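Glutathione synthetase-like effector 30 (Gpa-GSS30-apo) (PDB 5OET) is a glutathione synthetase-like effector of a plant-parasitic nematode, related in sequence to ATP-dependent ligases that add glycine to gamma-glutamylcysteine to make glutathione. Local coordinates at residues Ile40-Gln45 against Thr466-Ala471; Phe101-Asp106 against Tyr179-Val184; Gly192-Thr197 against Gly476-Leu481; Arg202-Met207 against Tyr519-Leu524; Phe249-Gly252 against Leu258-Glu261. All blocks are in the same frame, centred on the assembly; numbering follows the deposited sequence.

Interaction 1. Residues Ile40-Gln45 against Thr466-Ala471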
# COMPACT_ATOMS: atom_id res chain seq x y z
N ILE A 40 11.63 24.39 6.08
CA ILE A 40 12.19 23.04 6.08
C ILE A 40 13.26 22.95 4.99
O ILE A 40 14.39 22.60 5.29
CB ILE A 40 11.10 21.97 5.83
CG1 ILE A 40 10.08 22.01 6.98
CG2 ILE A 40 11.72 20.59 5.66
CD1 ILE A 40 8.87 21.11 6.77
N GLU A 41 12.88 23.26 3.76
CA GLU A 41 13.73 23.08 2.58
C GLU A 41 13.23 23.97 1.44
O GLU A 41 12.03 24.10 1.23
CB GLU A 41 13.76 21.60 2.15
CG GLU A 41 14.67 21.24 0.97
CD GLU A 41 16.17 21.42 1.25
OE1 GLU A 41 16.72 20.63 2.05
OE2 GLU A 41 16.83 22.33 0.64
N GLN A 42 14.17 24.60 0.73
CA GLN A 42 13.87 25.44 -0.46
C GLN A 42 14.73 25.13 -1.70
O GLN A 42 14.65 25.84 -2.69
CB GLN A 42 13.98 26.94 -0.10
CG GLN A 42 12.77 27.75 -0.57
CD GLN A 42 11.57 27.48 0.30
OE1 GLN A 42 10.56 26.93 -0.13
NE2 GLN A 42 11.69 27.83 1.56
N ASP A 43 15.52 24.06 -1.67
CA ASP A 43 16.17 23.58 -2.88
C ASP A 43 15.09 22.91 -3.73
O ASP A 43 14.47 21.97 -3.26
CB ASP A 43 17.31 22.61 -2.54
CG ASP A 43 18.20 22.31 -3.73
OD1 ASP A 43 17.66 22.03 -4.82
OD2 ASP A 43 19.44 22.37 -3.59
N PRO A 44 14.85 23.39 -4.98
CA PRO A 44 13.80 22.75 -5.80
C PRO A 44 14.12 21.30 -6.17
O PRO A 44 13.22 20.46 -6.13
CB PRO A 44 13.72 23.62 -7.07
CG PRO A 44 14.55 24.82 -6.80
CD PRO A 44 15.51 24.50 -5.69
N GLN A 45 15.38 21.02 -6.50
CA GLN A 45 15.84 19.66 -6.81
C GLN A 45 15.62 18.70 -5.64
O GLN A 45 15.15 17.58 -5.84
CB GLN A 45 17.34 19.69 -7.23
CG GLN A 45 17.95 18.38 -7.72
CD GLN A 45 17.04 17.60 -8.66
OE1 GLN A 45 16.52 16.57 -8.27
NE2 GLN A 45 16.80 18.11 -9.89
N THR A 466 3.85 21.51 -7.14
CA THR A 466 3.62 22.94 -7.00
C THR A 466 4.17 23.42 -5.65
O THR A 466 3.60 23.10 -4.59
CB THR A 466 2.11 23.24 -7.09
OG1 THR A 466 1.52 22.34 -8.03
CG2 THR A 466 1.88 24.66 -7.55
N LEU A 467 5.25 24.19 -5.69
CA LEU A 467 5.99 24.59 -4.50
C LEU A 467 5.56 25.96 -3.97
O LEU A 467 5.31 26.89 -4.73
CB LEU A 467 7.50 24.62 -4.80
CG LEU A 467 8.17 23.43 -5.50
CD1 LEU A 467 9.63 23.76 -5.78
CD2 LEU A 467 8.05 22.15 -4.70
N ASN A 468 5.47 26.06 -2.66
CA ASN A 468 5.18 27.31 -1.95
C ASN A 468 3.81 27.93 -2.31
O ASN A 468 3.70 29.11 -2.48
CB ASN A 468 6.32 28.32 -2.13
CG ASN A 468 7.64 27.81 -1.60
OD1 ASN A 468 8.59 27.61 -2.35
ND2 ASN A 468 7.70 27.60 -0.28
N LEU A 469 2.79 27.10 -2.43
CA LEU A 469 1.42 27.57 -2.60
C LEU A 469 0.86 28.11 -1.29
O LEU A 469 1.16 27.56 -0.23
CB LEU A 469 0.50 26.43 -3.02
CG LEU A 469 0.59 26.02 -4.47
CD1 LEU A 469 -0.04 24.65 -4.64
CD2 LEU A 469 -0.06 27.08 -5.36
N ASP A 470 0.03 29.14 -1.38
CA ASP A 470 -0.91 29.46 -0.30
C ASP A 470 -2.00 28.41 -0.29
O ASP A 470 -2.57 28.13 -1.33
CB ASP A 470 -1.54 30.83 -0.51
CG ASP A 470 -0.52 31.96 -0.47
OD1 ASP A 470 0.70 31.66 -0.49
OD2 ASP A 470 -0.97 33.13 -0.42
N ALA A 471 -2.30 27.85 0.87
CA ALA A 471 -3.44 26.93 1.03
C ALA A 471 -4.17 27.15 2.34
O ALA A 471 -3.60 27.65 3.29
CB ALA A 471 -2.95 25.49 0.96
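Gln42 and Asn468 join the lead-in to a helix to a corner between two strands. Asp43 occupies the N-cap of helix 44-59, and Gln42 stands just ahead of it; on the other side the chain turns at Asn468, between strand 466-467 and strand 469-484. The corner residue has positive phi, a left-handed backbone conformation that goes with the change of direction. From its CB, which points toward the segment 40-45, the Asn468 side chain runs with CG beside its own backbone N (chi1 -60°). Asn468 CG comes to 3.4 Å from Gln42 OE1. At the end of the side chain the two branches behave differently. Asn468 ND2 donates to Gln42 OE1 at 2.9 Å, with an N-H...O angle of 146°. Asn468 OD1 lies about as near that oxygen, but as both are acceptors they form no bond. The acceptor sits in the amide plane of Asn468, whereas ND2 stands above the carbonyl plane of Gln42, the two amide planes being turned 46° apart. One bond thus joins the two amides, in a surface contact whose touching residues are all at least partly exposed. At the corner, His457 ND1 of strand 454-459 hydrogen-bonds with Asn468 N, and the His457 side chain also touches Gln42 and Leu467; Leu467 touches Leu47 of helix 44-59 as well. Beside the amide pair lies a loose apolar contact, Pro44 CB 4.3 Å from Leu467 CD1.

Interaction 2. Residues Phe101-Asp106 against Tyr179-Val184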
# COMPACT_ATOMS: atom_id res chain seq x y z
N PHE A 101 -7.28 22.42 17.56
CA PHE A 101 -7.33 21.00 17.30
C PHE A 101 -7.87 20.27 18.51
O PHE A 101 -8.71 19.40 18.38
CB PHE A 101 -5.95 20.47 16.95
CG PHE A 101 -5.89 18.98 16.78
CD1 PHE A 101 -6.13 18.40 15.54
CD2 PHE A 101 -5.61 18.15 17.87
CE1 PHE A 101 -6.07 17.02 15.38
CE2 PHE A 101 -5.56 16.77 17.71
CZ PHE A 101 -5.79 16.21 16.46
N GLN A 102 -7.37 20.60 19.69
CA GLN A 102 -7.87 20.00 20.91
C GLN A 102 -9.35 20.38 21.12
O GLN A 102 -10.15 19.55 21.50
CB GLN A 102 -6.99 20.37 22.12
CG GLN A 102 -7.02 19.38 23.27
CD GLN A 102 -6.83 17.93 22.83
OE1 GLN A 102 -7.56 17.04 23.28
NE2 GLN A 102 -5.88 17.69 21.90
N GLN A 103 -9.71 21.61 20.82
CA GLN A 103 -11.10 22.05 20.90
C GLN A 103 -12.00 21.23 19.96
O GLN A 103 -13.13 20.87 20.36
CB GLN A 103 -11.19 23.55 20.56
CG GLN A 103 -12.48 24.23 20.97
CD GLN A 103 -12.63 25.62 20.38
OE1 GLN A 103 -11.63 26.29 20.05
NE2 GLN A 103 -13.87 26.07 20.25
N ALA A 104 -11.53 20.92 18.75
CA ALA A 104 -12.30 20.09 17.82
C ALA A 104 -12.42 18.61 18.24
O ALA A 104 -13.48 17.99 18.14
CB ALA A 104 -11.70 20.17 16.43
N VAL A 105 -11.30 18.05 18.67
CA VAL A 105 -11.27 16.69 19.19
C VAL A 105 -12.18 16.56 20.40
O VAL A 105 -12.92 15.61 20.47
CB VAL A 105 -9.83 16.26 19.54
CG1 VAL A 105 -9.81 15.03 20.44
CG2 VAL A 105 -9.05 16.02 18.26
N ASP A 106 -12.13 17.51 21.32
CA ASP A 106 -12.89 17.44 22.58
C ASP A 106 -14.41 17.51 22.41
O ASP A 106 -15.14 16.95 23.22
CB ASP A 106 -12.44 18.54 23.56
CG ASP A 106 -11.04 18.31 24.15
OD1 ASP A 106 -10.61 17.12 24.24
OD2 ASP A 106 -10.37 19.31 24.52
N TYR A 179 -6.85 33.21 15.68
CA TYR A 179 -7.72 32.21 15.04
C TYR A 179 -8.68 31.54 16.02
O TYR A 179 -8.27 31.21 17.13
CB TYR A 179 -6.87 31.17 14.31
CG TYR A 179 -6.02 31.78 13.22
CD1 TYR A 179 -6.61 32.29 12.07
CD2 TYR A 179 -4.62 31.89 13.36
CE1 TYR A 179 -5.84 32.88 11.07
CE2 TYR A 179 -3.84 32.47 12.36
CZ TYR A 179 -4.47 32.97 11.22
OH TYR A 179 -3.75 33.55 10.21
N VAL A 180 -9.94 31.35 15.60
CA VAL A 180 -10.92 30.55 16.36
C VAL A 180 -11.51 29.39 15.54
O VAL A 180 -11.65 29.48 14.32
CB VAL A 180 -12.09 31.37 16.93
CG1 VAL A 180 -11.58 32.38 17.95
CG2 VAL A 180 -12.91 32.03 15.83
N LEU A 181 -11.84 28.31 16.24
CA LEU A 181 -12.36 27.11 15.61
C LEU A 181 -13.82 27.36 15.21
O LEU A 181 -14.62 27.80 16.04
CB LEU A 181 -12.28 25.93 16.58
CG LEU A 181 -12.59 24.53 16.01
CD1 LEU A 181 -11.53 24.07 15.03
CD2 LEU A 181 -12.74 23.51 17.14
N LYS A 182 -14.14 27.09 13.94
CA LYS A 182 -15.52 27.18 13.44
C LYS A 182 -15.89 26.02 12.52
O LYS A 182 -15.17 25.69 11.59
CB LYS A 182 -15.77 28.54 12.78
CG LYS A 182 -15.89 29.67 13.80
CD LYS A 182 -17.07 30.62 13.56
CE LYS A 182 -17.42 31.45 14.79
NZ LYS A 182 -17.75 30.61 15.98
N GLN A 183 -17.04 25.40 12.78
CA GLN A 183 -17.45 24.17 12.10
C GLN A 183 -18.02 24.44 10.70
O GLN A 183 -18.94 25.21 10.53
CB GLN A 183 -18.46 23.43 12.96
CG GLN A 183 -18.74 22.02 12.50
CD GLN A 183 -19.77 21.37 13.38
OE1 GLN A 183 -20.96 21.66 13.26
NE2 GLN A 183 -19.32 20.51 14.29
N VAL A 184 -17.47 23.79 9.70
CA VAL A 184 -17.88 24.02 8.31
C VAL A 184 -19.07 23.14 7.94
O VAL A 184 -19.95 23.58 7.23
CB VAL A 184 -16.69 23.75 7.35
CG1 VAL A 184 -17.09 24.00 5.90
CG2 VAL A 184 -15.51 24.62 7.74
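Leu181 reaches from strand 179-188 onto helix 98-119, where Gln103 and Ala104 receive it. Its chi1 of -171° sets CG opposite the backbone N, and the second torsion, near 68°, spreads the two methyl branches over the helix. CD2 is the main point of contact: Leu181 CD2 lies 3.6 Å from Ala104 CB and also rests against the backbone of Ala104 at N and CA. The other branch touches the same methyl more loosely, Leu181 CD1 being 4.1 Å from Ala104 CB. With only a methyl at Ala104, CD2 of Leu181 lies against the helix backbone. Gln103 approaches Leu181 from the opposite direction. Its chain is extended beyond CG, which carries its aliphatic part alongside CD2, with Gln103 CB at 3.8 Å from Leu181 CD2, and brings the amide down to the root of the leucine, where Gln103 OE1 is 3.5 Å from Leu181 CB. Around them the helix-on-sheet packing continues: Tyr169 of strand 160-173 touches both Ala104 and Leu181, Leu475 and Ile477 of strand 469-484 meet Ala104, and Val380 of helix 373-380 touches both Gln103 and Leu181. Between the two segments no hydrogen bond forms. Attachment of helix to strand here rests on the shape of one branched side chain and on dispersion and the burial of methyl groups, with the glutamine contributing chiefly its hydrocarbon stem, its amide atoms lying near the leucine CB.

Interaction 3. Residues Gly192-Thr197 against Gly476-Leu481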
# COMPACT_ATOMS: atom_id res chain seq x y z
N GLY A 192 -15.93 9.46 3.38
CA GLY A 192 -14.58 9.32 2.88
C GLY A 192 -13.51 9.31 3.95
O GLY A 192 -13.69 9.84 5.04
N SER A 193 -12.38 8.70 3.62
CA SER A 193 -11.10 8.77 4.35
C SER A 193 -10.97 7.99 5.66
O SER A 193 -10.10 8.31 6.47
CB SER A 193 -10.69 10.22 4.54
OG SER A 193 -10.82 10.92 3.32
N PHE A 194 -11.76 6.95 5.87
CA PHE A 194 -11.46 6.02 6.97
C PHE A 194 -10.07 5.33 6.83
O PHE A 194 -9.30 5.25 7.81
CB PHE A 194 -12.52 4.92 7.06
CG PHE A 194 -13.82 5.38 7.63
CD1 PHE A 194 -13.88 5.95 8.89
CD2 PHE A 194 -15.00 5.15 6.96
CE1 PHE A 194 -15.09 6.35 9.44
CE2 PHE A 194 -16.21 5.54 7.51
CZ PHE A 194 -16.25 6.15 8.75
N GLY A 195 -9.79 4.82 5.63
CA GLY A 195 -8.57 4.06 5.35
C GLY A 195 -7.39 4.95 4.98
O GLY A 195 -6.25 4.66 5.37
N THR A 196 -7.66 6.04 4.27
CA THR A 196 -6.60 6.96 3.84
C THR A 196 -5.95 7.74 5.00
O THR A 196 -4.76 8.10 4.93
CB THR A 196 -7.06 8.00 2.78
OG1 THR A 196 -7.97 8.94 3.36
CG2 THR A 196 -7.71 7.31 1.57
N THR A 197 -6.72 8.02 6.05
CA THR A 197 -6.28 8.91 7.12
C THR A 197 -5.08 8.43 7.92
O THR A 197 -4.12 9.16 8.05
CB THR A 197 -7.43 9.22 8.06
OG1 THR A 197 -8.44 9.90 7.30
CG2 THR A 197 -6.99 10.14 9.20
N GLY A 476 -10.93 17.59 9.75
CA GLY A 476 -12.07 16.68 9.92
C GLY A 476 -11.86 15.80 11.13
O GLY A 476 -10.85 15.11 11.22
N ILE A 477 -12.79 15.82 12.08
CA ILE A 477 -12.71 14.95 13.23
C ILE A 477 -13.69 13.79 13.09
O ILE A 477 -14.90 14.02 12.99
CB ILE A 477 -13.03 15.71 14.52
CG1 ILE A 477 -12.08 16.89 14.72
CG2 ILE A 477 -12.99 14.77 15.72
CD1 ILE A 477 -10.61 16.52 14.84
N PHE A 478 -13.18 12.57 13.12
CA PHE A 478 -13.99 11.35 13.13
C PHE A 478 -14.42 10.90 14.52
O PHE A 478 -13.63 10.94 15.45
CB PHE A 478 -13.21 10.19 12.53
CG PHE A 478 -12.92 10.35 11.07
CD1 PHE A 478 -13.83 9.92 10.12
CD2 PHE A 478 -11.72 10.91 10.66
CE1 PHE A 478 -13.56 10.04 8.77
CE2 PHE A 478 -11.45 11.05 9.30
CZ PHE A 478 -12.36 10.61 8.36
N GLY A 479 -15.65 10.42 14.64
CA GLY A 479 -16.10 9.67 15.82
C GLY A 479 -17.31 8.78 15.53
O GLY A 479 -18.15 9.13 14.69
N CYS A 480 -17.40 7.65 16.21
CA CYS A 480 -18.55 6.75 16.05
C CYS A 480 -19.25 6.42 17.34
O CYS A 480 -18.64 6.37 18.39
CB CYS A 480 -18.16 5.41 15.39
SG CYS A 480 -17.31 5.54 13.83
N LEU A 481 -20.53 6.13 17.19
CA LEU A 481 -21.43 5.68 18.25
C LEU A 481 -21.96 4.29 17.91
O LEU A 481 -22.04 3.90 16.74
CB LEU A 481 -22.67 6.56 18.27
CG LEU A 481 -22.76 7.77 19.14
CD1 LEU A 481 -24.19 8.28 19.19
CD2 LEU A 481 -22.27 7.37 20.50
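Phe478 and Phe194 share the same first torsion, CG placed beside the backbone N and opposite the carbonyl carbon (chi1 -66° and -75°), and this brings both rings together between strand 469-484 and the loop leading to helix 196-210. Phe478 points from the strand toward that loop; Phe194 starts off to the side, and the CD1-CE1 side of its ring comes near. The rings meet obliquely, with centroids 5.5 Å apart and planes inclined at 39°, the nearest approach being 3.8 Å from Phe194 CE1 to Phe478 CD1. Farther round the Phe478 ring the loop backbone takes over. Gly192 O lies at the ring edge, in its plane, 3.7 Å from CZ of Phe478, while Ser193 O comes obliquely to the same CZ. Elsewhere on the ring Thr197 OG1 stands 3.8 Å from Phe478 CE2, its side chain running past the ring in the opposite direction. Met499 of strand 490-504 packs on both Thr197 and Phe478, and Met228 of helix 225-240 on Phe194; two residues along the strand, Cys480 is bonded to Cys164 in a disulfide. Gly192 O also accepts a hydrogen bond from Arg166 NH1. No hydrogen bond crosses between the segments. Cohesion is mainly hydrophobic, yet a carbonyl oxygen set against the slightly positive C-H rim of an aromatic ring should add a weak electrostatic attraction.

Interaction 4. Residues Arg202-Met207 against Tyr519-Leu524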
# COMPACT_ATOMS: atom_id res chain seq x y z
N ARG A 202 0.92 8.63 8.83
CA ARG A 202 2.24 7.97 8.79
C ARG A 202 3.18 8.55 7.73
O ARG A 202 4.40 8.64 7.97
CB ARG A 202 2.11 6.43 8.58
CG ARG A 202 1.67 5.67 9.84
CD ARG A 202 1.89 4.16 9.74
NE ARG A 202 1.11 3.58 8.63
CZ ARG A 202 1.56 2.74 7.69
NH1 ARG A 202 2.83 2.28 7.71
NH2 ARG A 202 0.71 2.33 6.73
N LEU A 203 2.63 8.90 6.57
CA LEU A 203 3.43 9.50 5.49
C LEU A 203 4.14 10.74 5.97
O LEU A 203 5.34 10.88 5.79
CB LEU A 203 2.57 9.86 4.27
CG LEU A 203 3.30 10.51 3.09
CD1 LEU A 203 4.59 9.77 2.73
CD2 LEU A 203 2.38 10.62 1.89
N HIS A 204 3.38 11.64 6.59
CA HIS A 204 3.89 12.93 7.01
C HIS A 204 4.78 12.86 8.22
O HIS A 204 5.68 13.68 8.34
CB HIS A 204 2.75 13.91 7.25
CG HIS A 204 2.15 14.44 6.00
ND1 HIS A 204 0.98 15.17 5.99
CD2 HIS A 204 2.56 14.37 4.71
CE1 HIS A 204 0.70 15.53 4.75
NE2 HIS A 204 1.64 15.05 3.95
N ARG A 205 4.56 11.91 9.13
CA ARG A 205 5.48 11.72 10.25
C ARG A 205 6.86 11.31 9.73
O ARG A 205 7.89 11.70 10.26
CB ARG A 205 4.94 10.70 11.24
CG ARG A 205 5.69 10.65 12.58
CD ARG A 205 5.26 9.47 13.46
NE ARG A 205 3.80 9.31 13.47
CZ ARG A 205 2.95 9.96 14.27
NH1 ARG A 205 3.37 10.83 15.20
NH2 ARG A 205 1.64 9.74 14.13
N ARG A 206 6.85 10.54 8.65
CA ARG A 206 8.04 10.05 8.01
C ARG A 206 8.80 11.17 7.29
O ARG A 206 10.01 11.27 7.45
CB ARG A 206 7.67 8.91 7.04
CG ARG A 206 8.85 8.20 6.40
CD ARG A 206 8.39 7.23 5.32
NE ARG A 206 9.48 7.04 4.36
CZ ARG A 206 9.68 7.76 3.25
NH1 ARG A 206 8.82 8.71 2.85
NH2 ARG A 206 10.74 7.48 2.50
N MET A 207 8.11 12.00 6.52
CA MET A 207 8.74 13.13 5.82
C MET A 207 9.39 14.12 6.78
O MET A 207 10.54 14.54 6.59
CB MET A 207 7.73 13.92 4.98
CG MET A 207 6.96 13.14 3.93
SD MET A 207 8.05 12.18 2.88
CE MET A 207 8.72 13.47 1.83
N TYR A 519 -4.93 15.87 0.27
CA TYR A 519 -4.91 15.31 1.61
C TYR A 519 -3.74 15.88 2.34
O TYR A 519 -2.70 16.11 1.77
CB TYR A 519 -4.82 13.80 1.58
CG TYR A 519 -6.10 13.20 1.12
CD1 TYR A 519 -7.15 12.94 2.02
CD2 TYR A 519 -6.29 12.91 -0.23
CE1 TYR A 519 -8.35 12.40 1.58
CE2 TYR A 519 -7.48 12.38 -0.69
CZ TYR A 519 -8.50 12.14 0.22
OH TYR A 519 -9.64 11.63 -0.29
N ASP A 520 -3.92 16.08 3.63
CA ASP A 520 -2.94 16.76 4.42
C ASP A 520 -3.00 16.15 5.82
O ASP A 520 -3.81 15.28 6.06
CB ASP A 520 -3.28 18.25 4.44
CG ASP A 520 -2.09 19.13 4.76
OD1 ASP A 520 -1.15 18.66 5.44
OD2 ASP A 520 -2.08 20.32 4.32
N SER A 521 -2.13 16.57 6.71
CA SER A 521 -2.27 16.23 8.12
C SER A 521 -1.71 17.38 8.99
O SER A 521 -0.82 18.10 8.57
CB SER A 521 -1.60 14.88 8.43
OG SER A 521 -0.20 15.01 8.48
N PRO A 522 -2.26 17.55 10.20
CA PRO A 522 -1.91 18.74 10.95
C PRO A 522 -0.55 18.60 11.63
O PRO A 522 -0.19 17.50 12.05
CB PRO A 522 -3.02 18.82 12.00
CG PRO A 522 -3.32 17.39 12.27
CD PRO A 522 -3.13 16.67 10.97
N TYR A 523 0.20 19.70 11.67
CA TYR A 523 1.35 19.84 12.55
C TYR A 523 0.98 20.88 13.61
O TYR A 523 0.78 22.05 13.30
CB TYR A 523 2.60 20.27 11.77
CG TYR A 523 3.89 20.13 12.55
CD1 TYR A 523 4.33 21.15 13.40
CD2 TYR A 523 4.67 18.98 12.45
CE1 TYR A 523 5.51 21.03 14.11
CE2 TYR A 523 5.85 18.84 13.17
CZ TYR A 523 6.27 19.87 14.00
OH TYR A 523 7.45 19.74 14.71
N LEU A 524 0.88 20.44 14.86
CA LEU A 524 0.35 21.28 15.93
C LEU A 524 1.36 22.27 16.45
O LEU A 524 2.13 22.01 17.37
CB LEU A 524 -0.24 20.45 17.06
CG LEU A 524 -1.41 19.58 16.59
CD1 LEU A 524 -1.90 18.81 17.80
CD2 LEU A 524 -2.53 20.36 15.90
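His204 and Ser521 are joined by a hydrogen bond between His204 ND1 and Ser521 OG, 2.8 Å apart with an angle of 152°; either could be the donor. The hydroxyl lies at the ring edge, near the plane of the imidazole. Its position follows from a chi1 of 76°, which tucks OG of Ser521 between its own backbone N and carbonyl carbon and faces it to helix 196-210. Asp520 supplies the second contact: although its CB points away from the helix, CG stands opposite the backbone N and the carboxylate swings back, so that Asp520 OD1 comes to 3.7 Å from His204 CE1. Carboxylate and imidazole planes are nearly perpendicular, at 83°. Asp520 OD1 also accepts from Ser521 N, 2.6 Å away, on its anti side and somewhat out of the carboxylate plane, which links the acid to the next residue's backbone. Farther out, His204 NE2 is bonded to Ser90 O, so both ring nitrogens are engaged and the rotation of the imidazole is fixed. Asp520 OD2 is held by the hydroxyls of Ser502 and Ser94. The histidine thus attaches helix 196-210 to strand 517-524, which pairs antiparallel with strand 490-504 and parallel with strand 94-96, while Ser90 of strand 83-90 takes the other ring nitrogen and helix 44-59 packs against the same helix through Trp57.

Interaction 5. Residues Phe249-Gly252 against Leu258-Glu261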
# COMPACT_ATOMS: atom_id res chain seq x y z
N PHE A 249 -20.78 -5.23 2.99
CA PHE A 249 -20.22 -3.99 2.47
C PHE A 249 -20.94 -3.77 1.15
O PHE A 249 -20.76 -4.55 0.18
CB PHE A 249 -18.70 -4.08 2.28
CG PHE A 249 -17.93 -3.98 3.56
CD1 PHE A 249 -17.98 -5.00 4.50
CD2 PHE A 249 -17.17 -2.88 3.84
CE1 PHE A 249 -17.28 -4.93 5.70
CE2 PHE A 249 -16.45 -2.81 5.04
CZ PHE A 249 -16.51 -3.83 5.98
N LEU A 250 -21.76 -2.72 1.13
CA LEU A 250 -22.56 -2.37 -0.03
C LEU A 250 -21.90 -1.20 -0.76
O LEU A 250 -21.75 -0.12 -0.21
CB LEU A 250 -23.96 -1.99 0.45
CG LEU A 250 -25.14 -2.14 -0.50
CD1 LEU A 250 -25.22 -3.54 -1.07
CD2 LEU A 250 -26.41 -1.82 0.27
N HIS A 251 -21.49 -1.45 -2.01
CA HIS A 251 -20.79 -0.45 -2.83
C HIS A 251 -21.61 -0.10 -4.06
O HIS A 251 -22.53 -0.81 -4.41
CB HIS A 251 -19.41 -0.97 -3.24
CG HIS A 251 -18.43 -0.97 -2.11
ND1 HIS A 251 -17.55 0.06 -1.93
CD2 HIS A 251 -18.25 -1.81 -1.07
CE1 HIS A 251 -16.84 -0.16 -0.84
NE2 HIS A 251 -17.27 -1.27 -0.28
N GLY A 252 -21.27 1.02 -4.68
CA GLY A 252 -21.89 1.47 -5.92
C GLY A 252 -21.40 0.69 -7.11
O GLY A 252 -22.14 0.52 -8.06
N LEU A 258 -14.82 4.28 -2.81
CA LEU A 258 -14.73 3.87 -1.42
C LEU A 258 -14.16 2.48 -1.24
O LEU A 258 -13.84 2.13 -0.12
CB LEU A 258 -16.10 3.98 -0.75
CG LEU A 258 -16.62 5.41 -0.65
CD1 LEU A 258 -18.01 5.44 -0.04
CD2 LEU A 258 -15.68 6.25 0.19
N MET A 259 -13.97 1.75 -2.33
CA MET A 259 -13.70 0.32 -2.28
C MET A 259 -12.47 -0.06 -1.46
O MET A 259 -12.56 -0.93 -0.60
CB MET A 259 -13.55 -0.24 -3.69
CG MET A 259 -13.27 -1.74 -3.74
SD MET A 259 -14.47 -2.78 -2.88
CE MET A 259 -15.93 -2.42 -3.87
N LEU A 260 -11.35 0.58 -1.77
CA LEU A 260 -10.09 0.31 -1.06
C LEU A 260 -10.06 0.81 0.37
O LEU A 260 -9.37 0.23 1.17
CB LEU A 260 -8.87 0.86 -1.80
CG LEU A 260 -8.63 0.19 -3.13
CD1 LEU A 260 -7.44 0.81 -3.82
CD2 LEU A 260 -8.45 -1.31 -2.98
N GLU A 261 -10.79 1.87 0.68
CA GLU A 261 -10.91 2.28 2.06
C GLU A 261 -11.72 1.22 2.79
O GLU A 261 -11.38 0.86 3.91
CB GLU A 261 -11.60 3.65 2.18
CG GLU A 261 -10.82 4.82 1.56
CD GLU A 261 -11.69 6.07 1.37
OE1 GLU A 261 -12.03 6.68 2.39
OE2 GLU A 261 -12.05 6.47 0.22
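The imidazole of His251 carries Met259 over one face and Leu258 at its edge. This pairing sits in a beta-alpha-beta unit, where parallel strands 246-251 and 279-283 are connected through helix 259-270; His251 ends the first strand and Met259 lies in the first turn of the helix, a short loop lying between. The methyl CE of Met259 is 3.5 Å from the centroid of the His251 ring and 17° off its normal, a CH-pi contact displaced toward the CG and ND1 side. The sulfur follows it over the same face: SD of Met259 lies 4.1 Å from that centroid, only 9° off the normal. Two bends make this possible. CG of Met259 is anti to the backbone N, but the chain then folds at chi2 and again at chi3 (63°), laying its thioether end back above the ring, and the two side chains cross at about a right angle. At the rim, Leu258 O lies in the ring plane, and the carbonyl carbon C of Leu258 is 3.8 Å from His251 CE1. No hydrogen bond joins the two segments; across them the contact consists of methyl, sulfur and van der Waals packing on the imidazole. Arg314 of strand 306-314 touches both His251 and Leu258. Met259 packs further on Phe281 and Phe66, and on Asp56 of the second subunit, which places it near the dimer contact. The backbone of the same residue also approaches the ring, Met259 CA lying 3.5 Å from His251 CE1.

Interaction 1 is the surface contact of the set; the other four are buried, interaction 3 nearest the chain's centre. Interactions 1 and 3 use different parts of strand 469-484, and interactions 3 and 4 share helix 196-210. Interactions 1 to 4 all reach the large mixed sheet, whereas interaction 5 belongs to the separate beta-alpha-beta unit. Ala104 and Val105 of interaction 2 pack on Ile477 of interaction 3, Phe101 on Leu524 of interaction 4, and Glu261 of interaction 5 probably bonds to Ser193 N of interaction 3. Interactions 1 and 4 depend on polar bonds, amide to amide at the surface and imidazole to hydroxyl inside; interactions 2, 3 and 5 rely on aliphatic, aromatic and sulfur packing.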